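Local coordinates for protein PmoD (Methylocystis sp. ATCC 49242, PDB 6CPD) that binds copper(I) through a periplasmic, cupredoxin-like domain and probably serves copper handling in methane-oxidizing bacteria, at residues M41-E46 against F93-N98; E56-R61 against K73-L78. All blocks are in the same frame, centred on the assembly; numbering follows the deposited sequence.

Interaction 1. Residues M41-E46 against F93-N98; sequences MAFDIE and FSVEHN
Phe43 and Phe93 are a hydrogen-bonded pair of two antiparallel strands, and their side chains carry the dense half of this contact. The rings are nearly parallel, 6° between planes, with centroids 4.7 Å apart, but so far slid that they barely overlap. What lies over the Phe93 face is chiefly CB of Phe43, a CH-pi contact 3.8 Å from the ring centroid. CG of Phe93 sits between its backbone N and carbonyl carbon (chi1 65°), which turns the ring toward Phe43. Beside the rings, CG1 of Val95 meets CE1 of Phe43 at 4.1 Å, and CG2 of Val95 rests against CB of Met41. Leu55, Leu57 and Ile59 of the facing sheet cover this layer, and Ile15 and Ile17 of strand 13-20 flank Phe43.

The other face is sparse: CB of Ala42 and OG of Ser94 meet at 3.6 Å on the more exposed side. Between the faces run four backbone bonds, two for each hydrogen-bonded pair. Phe43 N to Phe93 O, at 2.8 Å, is the straightest (173° at the hydrogen), while Phe93 N to Phe43 O stretches to 3.1 Å. With the peptide groups paired among themselves, the inner face can be lined by apolar side chains, the Met41 thioether included: backbone hydrogen bonds set the register, and burial on that one face supplies the packing.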
# COMPACT_ATOMS: atom_id res chain seq x y z
N MET B 41 -11.09 8.78 2.07
CA MET B 41 -10.31 7.81 1.30
C MET B 41 -10.24 8.21 -0.16
O MET B 41 -11.27 8.33 -0.82
CB MET B 41 -10.91 6.42 1.44
CG MET B 41 -11.09 5.99 2.90
SD MET B 41 -11.61 4.27 3.04
CE MET B 41 -10.72 3.59 1.65
N ALA B 42 -9.02 8.41 -0.65
CA ALA B 42 -8.79 8.81 -2.03
C ALA B 42 -8.24 7.65 -2.87
O ALA B 42 -7.28 6.99 -2.46
CB ALA B 42 -7.84 10.00 -2.09
N PHE B 43 -8.85 7.44 -4.03
CA PHE B 43 -8.52 6.33 -4.93
C PHE B 43 -7.90 6.89 -6.21
O PHE B 43 -8.40 7.86 -6.78
CB PHE B 43 -9.78 5.51 -5.26
CG PHE B 43 -10.38 4.83 -4.06
CD1 PHE B 43 -11.19 5.53 -3.19
CD2 PHE B 43 -10.13 3.49 -3.81
CE1 PHE B 43 -11.73 4.91 -2.08
CE2 PHE B 43 -10.67 2.87 -2.71
CZ PHE B 43 -11.48 3.58 -1.84
N ASP B 44 -6.81 6.26 -6.66
CA ASP B 44 -6.12 6.67 -7.87
C ASP B 44 -5.93 5.41 -8.73
O ASP B 44 -5.09 4.55 -8.43
CB ASP B 44 -4.75 7.29 -7.54
CG ASP B 44 -3.96 7.73 -8.78
OD1 ASP B 44 -4.32 7.38 -9.93
OD2 ASP B 44 -2.90 8.37 -8.59
N ILE B 45 -6.68 5.30 -9.81
CA ILE B 45 -6.64 4.13 -10.66
C ILE B 45 -5.41 4.15 -11.57
O ILE B 45 -5.27 5.07 -12.38
CB ILE B 45 -7.91 4.05 -11.51
CG1 ILE B 45 -9.15 3.99 -10.58
CG2 ILE B 45 -7.84 2.86 -12.42
CD1 ILE B 45 -10.46 4.25 -11.31
N GLU B 46 -4.51 3.17 -11.43
CA GLU B 46 -3.26 3.21 -12.18
C GLU B 46 -3.41 2.96 -13.68
O GLU B 46 -2.70 3.58 -14.47
CB GLU B 46 -2.24 2.20 -11.61
CG GLU B 46 -1.65 2.60 -10.26
CD GLU B 46 -0.51 1.69 -9.80
OE1 GLU B 46 -0.32 0.60 -10.40
OE2 GLU B 46 0.21 2.07 -8.86
N PHE B 93 -10.99 9.43 -7.48
CA PHE B 93 -12.18 9.84 -6.74
C PHE B 93 -11.92 9.73 -5.24
O PHE B 93 -10.98 9.06 -4.82
CB PHE B 93 -13.42 9.03 -7.14
CG PHE B 93 -13.35 7.55 -6.79
CD1 PHE B 93 -12.66 6.66 -7.60
CD2 PHE B 93 -14.01 7.05 -5.68
CE1 PHE B 93 -12.61 5.31 -7.29
CE2 PHE B 93 -13.97 5.71 -5.37
CZ PHE B 93 -13.27 4.83 -6.17
N SER B 94 -12.74 10.40 -4.45
CA SER B 94 -12.62 10.33 -3.00
C SER B 94 -13.96 9.97 -2.39
O SER B 94 -15.01 10.27 -2.97
CB SER B 94 -12.14 11.66 -2.41
OG SER B 94 -10.81 11.97 -2.79
N VAL B 95 -13.93 9.31 -1.23
CA VAL B 95 -15.12 9.07 -0.44
C VAL B 95 -14.83 9.58 0.97
O VAL B 95 -13.67 9.57 1.42
CB VAL B 95 -15.55 7.58 -0.42
CG1 VAL B 95 -15.33 6.95 -1.77
CG2 VAL B 95 -14.79 6.82 0.63
N GLU B 96 -15.85 10.10 1.62
CA GLU B 96 -15.73 10.58 2.98
C GLU B 96 -16.70 9.83 3.85
O GLU B 96 -17.82 9.56 3.43
CB GLU B 96 -15.99 12.10 3.04
CG GLU B 96 -15.90 12.70 4.45
CD GLU B 96 -17.19 12.58 5.25
OE1 GLU B 96 -18.26 12.32 4.65
OE2 GLU B 96 -17.14 12.74 6.49
N HIS B 97 -16.27 9.46 5.05
CA HIS B 97 -17.16 8.75 5.95
C HIS B 97 -16.77 9.00 7.40
O HIS B 97 -15.58 9.06 7.73
CB HIS B 97 -17.13 7.24 5.65
CG HIS B 97 -18.13 6.46 6.45
ND1 HIS B 97 -19.49 6.61 6.30
CD2 HIS B 97 -17.96 5.53 7.43
CE1 HIS B 97 -20.12 5.81 7.14
NE2 HIS B 97 -19.22 5.15 7.84
N ASN B 98 -17.75 9.18 8.26
CA ASN B 98 -17.48 9.21 9.69
C ASN B 98 -17.54 7.79 10.23
O ASN B 98 -18.61 7.22 10.35
CB ASN B 98 -18.47 10.11 10.43
CG ASN B 98 -18.11 10.29 11.90
OD1 ASN B 98 -17.31 11.16 12.24
ND2 ASN B 98 -18.73 9.50 12.77

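Interaction 2. Residues E56-R61 against K73-L78; sequences ELRIIR and KELDAL
Arg61 holds the carbonyls of Ala77 and Leu78 with both backbone and side chain. Its N donates to Leu78 O at 2.9 Å, and its NH2 donates to Ala77 O at 2.8 Å, close to the guanidinium plane but bent (136° at the hydrogen). The Leu78 carbonyl oxygen also lies 3.4 Å above the centre of the Arg61 guanidinium, so one acceptor meets the backbone N-H and the face of the charged group. A water accepts from Arg61 NE and donates to Ala77 O, bridging the two along the guanidinium edge, while NH1 forms a salt bridge with Glu80.

Arg58 makes a looser polar link. Its NH2 lies 3.5 Å from Asp76 OD1, with the carboxylate plane turned 86° from the guanidinium; the oxygen is well out of that plane, making this an interaction of charges alone. Glu72 is the stronger partner of NH2. CB of Leu75 lies over one face of the Arg58 guanidinium, and NH1 comes 3.2 Å from CD1 of Leu75.

Packing follows outward. CB of Ile60 meets CB of Leu78 at 3.9 Å, and CG2 of Ile60 approaches CD2 of Leu75 at 4.3 Å; Leu68 and Ile106 adjoin Ile60, and Pro63 and Pro69 adjoin Leu78. The helix axis crosses the strand at 70°. This is a short helix in the connection between neighbouring antiparallel strands 55-61 and 79-86, set against the outer face of one sheet of the cupredoxin-like beta sandwich.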
# COMPACT_ATOMS: atom_id res chain seq x y z
N GLU B 56 -17.61 -0.20 -8.56
CA GLU B 56 -18.48 -0.09 -7.40
C GLU B 56 -17.65 -0.23 -6.13
O GLU B 56 -16.70 -1.00 -6.09
CB GLU B 56 -19.57 -1.16 -7.45
CG GLU B 56 -20.36 -1.31 -6.17
CD GLU B 56 -21.26 -2.54 -6.16
OE1 GLU B 56 -21.07 -3.44 -7.01
OE2 GLU B 56 -22.16 -2.62 -5.29
N LEU B 57 -18.00 0.53 -5.10
CA LEU B 57 -17.31 0.39 -3.82
C LEU B 57 -18.32 0.14 -2.71
O LEU B 57 -19.29 0.88 -2.58
CB LEU B 57 -16.47 1.64 -3.49
CG LEU B 57 -15.88 1.69 -2.07
CD1 LEU B 57 -14.76 0.67 -1.83
CD2 LEU B 57 -15.42 3.10 -1.70
N ARG B 58 -18.09 -0.89 -1.92
CA ARG B 58 -18.86 -1.13 -0.71
C ARG B 58 -17.92 -1.39 0.44
O ARG B 58 -17.09 -2.29 0.39
CB ARG B 58 -19.83 -2.29 -0.90
CG ARG B 58 -20.63 -2.60 0.36
CD ARG B 58 -21.48 -3.82 0.20
NE ARG B 58 -22.75 -3.47 -0.44
CZ ARG B 58 -23.38 -4.23 -1.31
NH1 ARG B 58 -22.86 -5.38 -1.68
NH2 ARG B 58 -24.53 -3.82 -1.83
N ILE B 59 -18.04 -0.59 1.49
CA ILE B 59 -17.24 -0.85 2.68
C ILE B 59 -18.13 -1.54 3.71
O ILE B 59 -19.20 -1.04 4.04
CB ILE B 59 -16.65 0.45 3.26
CG1 ILE B 59 -15.70 1.09 2.23
CG2 ILE B 59 -15.90 0.18 4.58
CD1 ILE B 59 -15.12 2.42 2.70
N ILE B 60 -17.70 -2.71 4.16
CA ILE B 60 -18.47 -3.46 5.15
C ILE B 60 -17.70 -3.67 6.44
O ILE B 60 -16.46 -3.67 6.46
CB ILE B 60 -18.88 -4.86 4.63
CG1 ILE B 60 -17.63 -5.69 4.32
CG2 ILE B 60 -19.77 -4.75 3.38
CD1 ILE B 60 -17.92 -7.15 4.02
N ARG B 61 -18.45 -3.86 7.52
CA ARG B 61 -17.88 -4.41 8.74
C ARG B 61 -17.45 -5.83 8.41
O ARG B 61 -18.17 -6.57 7.73
CB ARG B 61 -18.92 -4.37 9.87
CG ARG B 61 -19.36 -2.93 10.17
CD ARG B 61 -20.52 -2.82 11.14
NE ARG B 61 -21.81 -3.12 10.53
CZ ARG B 61 -22.55 -2.26 9.84
NH1 ARG B 61 -22.14 -1.01 9.65
NH2 ARG B 61 -23.72 -2.64 9.34
N LYS B 73 -28.72 -8.68 0.36
CA LYS B 73 -29.34 -8.42 1.65
C LYS B 73 -28.35 -8.63 2.80
O LYS B 73 -28.34 -7.87 3.77
CB LYS B 73 -30.57 -9.29 1.86
CG LYS B 73 -31.37 -8.90 3.09
CD LYS B 73 -32.68 -9.64 3.19
CE LYS B 73 -32.48 -11.15 3.26
NZ LYS B 73 -33.78 -11.88 3.35
N GLU B 74 -27.54 -9.68 2.69
CA GLU B 74 -26.54 -10.00 3.71
C GLU B 74 -25.45 -8.96 3.70
O GLU B 74 -24.99 -8.51 4.75
CB GLU B 74 -25.96 -11.40 3.50
CG GLU B 74 -26.85 -12.53 4.00
CD GLU B 74 -28.11 -12.72 3.16
OE1 GLU B 74 -28.11 -12.30 1.98
OE2 GLU B 74 -29.10 -13.28 3.68
N LEU B 75 -25.01 -8.57 2.51
CA LEU B 75 -24.01 -7.54 2.38
C LEU B 75 -24.54 -6.21 2.91
O LEU B 75 -23.80 -5.45 3.53
CB LEU B 75 -23.55 -7.41 0.92
CG LEU B 75 -22.51 -8.45 0.50
CD1 LEU B 75 -22.26 -8.40 -1.00
CD2 LEU B 75 -21.19 -8.24 1.25
N ASP B 76 -25.82 -5.93 2.67
CA ASP B 76 -26.41 -4.68 3.15
C ASP B 76 -26.40 -4.58 4.68
O ASP B 76 -26.14 -3.51 5.24
CB ASP B 76 -27.83 -4.52 2.62
CG ASP B 76 -27.88 -3.97 1.20
OD1 ASP B 76 -26.89 -3.32 0.77
OD2 ASP B 76 -28.90 -4.17 0.51
N ALA B 77 -26.67 -5.69 5.35
CA ALA B 77 -26.65 -5.75 6.81
C ALA B 77 -25.30 -5.34 7.39
O ALA B 77 -25.21 -4.83 8.51
CB ALA B 77 -27.01 -7.16 7.29
N LEU B 78 -24.24 -5.58 6.62
CA LEU B 78 -22.87 -5.29 7.05
C LEU B 78 -22.35 -3.92 6.58
O LEU B 78 -21.23 -3.53 6.93
CB LEU B 78 -21.94 -6.39 6.54
CG LEU B 78 -22.21 -7.81 7.05
CD1 LEU B 78 -21.37 -8.84 6.29
CD2 LEU B 78 -21.87 -7.86 8.53
O HOH W 1 -23.35 -5.27 11.04

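Interactions 1 and 2 meet in the core between the two sheets, although their centres are about 17 Å apart and lie on opposite sides of the chain's centre. Strand 55-61 is the connection: Leu57 CD2 lies 3.9 Å from Val95 CG1, and it also reaches Phe43 CZ at 4.0 Å, while Ile59 CD1 packs on Met41 SD. Thus one strand turns Leu57 and Ile59 inward to interaction 1 and Arg58 and Ile60 outward to the helix of interaction 2. Along the chain, interaction 2 is nested within the loop closed by interaction 1. The copper(I) ion, bound by Met7 and Met9, lies about 13 Å from the Phe43 side chain.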